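Local coordinates for aminopeptidase (Aneurinibacillus sp., PDB 2EK9), which probably acts as a zinc-dependent aminopeptidase of the M28 family, removing residues from the N-terminal end of peptides, at residues Asn220-Ile225 and Lys292-Met297. Sequence-based numbering, arbitrary orientation.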
ATOM      1  N   ASN A 220      16.815 -24.436  -6.641  1.00 22.04           N
ATOM      2  CA  ASN A 220      16.603 -23.358  -7.595  1.00 22.76           C
ATOM      3  C   ASN A 220      15.428 -22.513  -7.112  1.00 21.22           C
ATOM      4  O   ASN A 220      14.835 -21.759  -7.882  1.00 21.25           O
ATOM      5  CB  ASN A 220      16.315 -23.910  -8.997  1.00 24.42           C
ATOM      6  CG  ASN A 220      15.112 -24.824  -9.030  1.00 28.13           C
ATOM      7  OD1 ASN A 220      14.125 -24.599  -8.329  1.00 33.88           O
ATOM      8  ND2 ASN A 220      15.179 -25.858  -9.864  1.00 34.03           N
ATOM      9  N   ASP A 221      15.101 -22.652  -5.828  1.00 19.43           N
ATOM     10  CA  ASP A 221      14.004 -21.903  -5.224  1.00 18.17           C
ATOM     11  C   ASP A 221      14.369 -20.444  -4.992  1.00 16.65           C
ATOM     12  O   ASP A 221      15.537 -20.104  -4.815  1.00 17.11           O
ATOM     13  CB  ASP A 221      13.601 -22.508  -3.876  1.00 17.70           C
ATOM     14  CG  ASP A 221      12.964 -23.875  -4.005  1.00 18.91           C
ATOM     15  OD1 ASP A 221      12.576 -24.261  -5.126  1.00 20.53           O
ATOM     16  OD2 ASP A 221      12.838 -24.558  -2.969  1.00 19.68           O
ATOM     17  N   ILE A 222      13.352 -19.592  -4.981  1.00 15.66           N
ATOM     18  CA  ILE A 222      13.526 -18.167  -4.744  1.00 14.39           C
ATOM     19  C   ILE A 222      12.502 -17.696  -3.710  1.00 13.91           C
ATOM     20  O   ILE A 222      11.344 -18.129  -3.719  1.00 13.07           O
ATOM     21  CB  ILE A 222      13.285 -17.335  -6.033  1.00 14.24           C
ATOM     22  CG1 ILE A 222      14.298 -17.706  -7.114  1.00 14.60           C
ATOM     23  CG2 ILE A 222      13.369 -15.848  -5.714  1.00 13.42           C
ATOM     24  CD1 ILE A 222      14.003 -17.047  -8.461  1.00 13.15           C
ATOM     25  N   ILE A 223      12.940 -16.822  -2.811  1.00 13.13           N
ATOM     26  CA  ILE A 223      12.047 -16.243  -1.817  1.00 13.77           C
ATOM     27  C   ILE A 223      12.249 -14.730  -1.852  1.00 12.95           C
ATOM     28  O   ILE A 223      13.380 -14.256  -1.885  1.00 12.81           O
ATOM     29  CB  ILE A 223      12.333 -16.747  -0.386  1.00 13.97           C
ATOM     30  CG1 ILE A 223      11.842 -18.190  -0.229  1.00 15.12           C
ATOM     31  CG2 ILE A 223      11.651 -15.828   0.624  1.00 14.92           C
ATOM     32  CD1 ILE A 223      11.915 -18.722   1.201  1.00 14.31           C
ATOM     33  N   ILE A 224      11.144 -13.990  -1.858  1.00 13.14           N
ATOM     34  CA  ILE A 224      11.179 -12.532  -1.889  1.00 13.56           C
ATOM     35  C   ILE A 224      10.715 -11.974  -0.549  1.00 12.83           C
ATOM     36  O   ILE A 224       9.704 -12.419   0.004  1.00 11.54           O
ATOM     37  CB  ILE A 224      10.231 -11.956  -2.983  1.00 13.52           C
ATOM     38  CG1 ILE A 224      10.633 -12.466  -4.373  1.00 16.89           C
ATOM     39  CG2 ILE A 224      10.260 -10.422  -2.950  1.00 11.26           C
ATOM     40  CD1 ILE A 224      11.871 -11.826  -4.932  1.00 28.12           C
ATOM     41  N   ILE A 225      11.474 -11.015  -0.025  1.00 12.37           N
ATOM     42  CA  ILE A 225      11.137 -10.344   1.225  1.00 12.05           C
ATOM     43  C   ILE A 225      11.072  -8.872   0.848  1.00 12.12           C
ATOM     44  O   ILE A 225      12.075  -8.287   0.408  1.00 12.57           O
ATOM     45  CB  ILE A 225      12.221 -10.518   2.317  1.00 11.44           C
ATOM     46  CG1 ILE A 225      12.447 -12.002   2.631  1.00 14.53           C
ATOM     47  CG2 ILE A 225      11.792  -9.790   3.583  1.00 12.58           C
ATOM     48  CD1 ILE A 225      13.374 -12.712   1.660  1.00 15.55           C
ATOM     49  N   LYS A 292       7.745 -19.293 -11.585  1.00 16.86           N
ATOM     50  CA  LYS A 292       7.471 -20.636 -11.097  1.00 19.21           C
ATOM     51  C   LYS A 292       8.433 -21.087 -10.002  1.00 18.30           C
ATOM     52  O   LYS A 292       8.082 -21.931  -9.184  1.00 17.34           O
ATOM     53  CB  LYS A 292       7.473 -21.647 -12.254  1.00 18.56           C
ATOM     54  CG  LYS A 292       8.833 -22.069 -12.769  1.00 22.90           C
ATOM     55  CD  LYS A 292       8.678 -23.170 -13.815  1.00 24.52           C
ATOM     56  CE  LYS A 292      10.019 -23.630 -14.361  1.00 31.62           C
ATOM     57  NZ  LYS A 292       9.848 -24.617 -15.466  1.00 34.66           N
ATOM     58  N   ARG A 293       9.637 -20.522  -9.967  1.00 17.82           N
ATOM     59  CA  ARG A 293      10.606 -20.906  -8.941  1.00 17.23           C
ATOM     60  C   ARG A 293      10.478 -20.107  -7.642  1.00 16.85           C
ATOM     61  O   ARG A 293      11.149 -20.414  -6.654  1.00 15.86           O
ATOM     62  CB  ARG A 293      12.034 -20.764  -9.467  1.00 17.97           C
ATOM     63  CG  ARG A 293      12.394 -21.731 -10.575  1.00 20.04           C
ATOM     64  CD  ARG A 293      13.880 -21.668 -10.880  1.00 22.78           C
ATOM     65  NE  ARG A 293      14.280 -20.401 -11.485  1.00 23.81           N
ATOM     66  CZ  ARG A 293      15.210 -19.592 -10.987  1.00 25.07           C
ATOM     67  NH1 ARG A 293      15.839 -19.910  -9.865  1.00 24.49           N
ATOM     68  NH2 ARG A 293      15.524 -18.471 -11.624  1.00 24.10           N
ATOM     69  N   THR A 294       9.635 -19.077  -7.633  1.00 15.87           N
ATOM     70  CA  THR A 294       9.473 -18.280  -6.421  1.00 15.02           C
ATOM     71  C   THR A 294       8.477 -18.977  -5.498  1.00 15.17           C
ATOM     72  O   THR A 294       7.266 -18.925  -5.716  1.00 16.67           O
ATOM     73  CB  THR A 294       8.997 -16.849  -6.753  1.00 14.65           C
ATOM     74  OG1 THR A 294       9.975 -16.208  -7.584  1.00 14.60           O
ATOM     75  CG2 THR A 294       8.820 -16.029  -5.468  1.00 15.10           C
ATOM     76  N   ILE A 295       8.997 -19.637  -4.466  1.00 15.73           N
ATOM     77  CA  ILE A 295       8.149 -20.377  -3.539  1.00 14.95           C
ATOM     78  C   ILE A 295       7.381 -19.504  -2.558  1.00 14.39           C
ATOM     79  O   ILE A 295       6.436 -19.968  -1.915  1.00 14.47           O
ATOM     80  CB  ILE A 295       8.967 -21.437  -2.756  1.00 14.59           C
ATOM     81  CG1 ILE A 295      10.066 -20.771  -1.926  1.00 14.19           C
ATOM     82  CG2 ILE A 295       9.591 -22.427  -3.735  1.00 16.33           C
ATOM     83  CD1 ILE A 295      10.856 -21.761  -1.073  1.00 16.35           C
ATOM     84  N   GLY A 296       7.766 -18.236  -2.455  1.00 14.10           N
ATOM     85  CA  GLY A 296       7.067 -17.353  -1.543  1.00 14.01           C
ATOM     86  C   GLY A 296       7.547 -15.915  -1.500  1.00 13.41           C
ATOM     87  O   GLY A 296       8.721 -15.623  -1.740  1.00 13.09           O
ATOM     88  N   MET A 297       6.620 -15.012  -1.199  1.00 11.24           N
ATOM     89  CA  MET A 297       6.933 -13.593  -1.078  1.00 10.92           C
ATOM     90  C   MET A 297       6.365 -13.088   0.248  1.00 11.40           C
ATOM     91  O   MET A 297       5.167 -13.211   0.520  1.00 11.06           O
ATOM     92  CB  MET A 297       6.354 -12.813  -2.265  1.00 11.06           C
ATOM     93  CG  MET A 297       6.727 -11.323  -2.318  1.00 11.34           C
ATOM     94  SD  MET A 297       5.671 -10.294  -1.282  1.00 14.38           S
ATOM     95  CE  MET A 297       4.173 -10.604  -2.036  1.00 26.30           C
TER
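The guanidinium of Arg-293 has Ile-222 against one face, with CD1 of the isoleucine 3.4 Å above the plane and displaced from its centre. At the edge lies the backbone carbonyl of Asn-220, whose O, slightly out of the guanidinium plane, accepts a hydrogen bond from NH1 of Arg-293 (2.9 Å, 152° at the hydrogen). The bend about the CG-CD bond, chi3 -68°, folds the arginine so that NH1 turns back to this carbonyl while NE forms a salt bridge with Asp-289. A long side chain with several N-H groups suits the place: its CD lies against CB of Asn-220, and its guanidinium joins that loop carbonyl to its own helix. From here two parallel strands of the M28 peptidase core run side by side, strand 222-228 lying between strands 263-269 and 294-300. Ile-222 N bonds to Arg-293 O, and Ile-222 O receives Ile-295 N (2.9 Å). Ile-295 is an additional residue that bulges its strand in the manner of a beta bulge; pairing resumes where Ile-224 N meets Gly-296 O almost straight, at 170°. On the face bearing Ile-223, Ile-295 sets its CG1 3.6 Å from CG1 of Ile-223, and its CG2 branch packs on the carboxylate carbon of Asp-221. Thr-294 suits the passage from helix to strand, its OG1 hydrogen-bonded to O of Glu-290 while CG2 faces CG1 of Ile-224. On the face shared by Ile-222, Thr-294 and Met-297, beta-branched Ile-224 sets its CB 3.6 Å from CG of Met-297, whose flexible thioether chain then bends away toward His-348 and Phe-351.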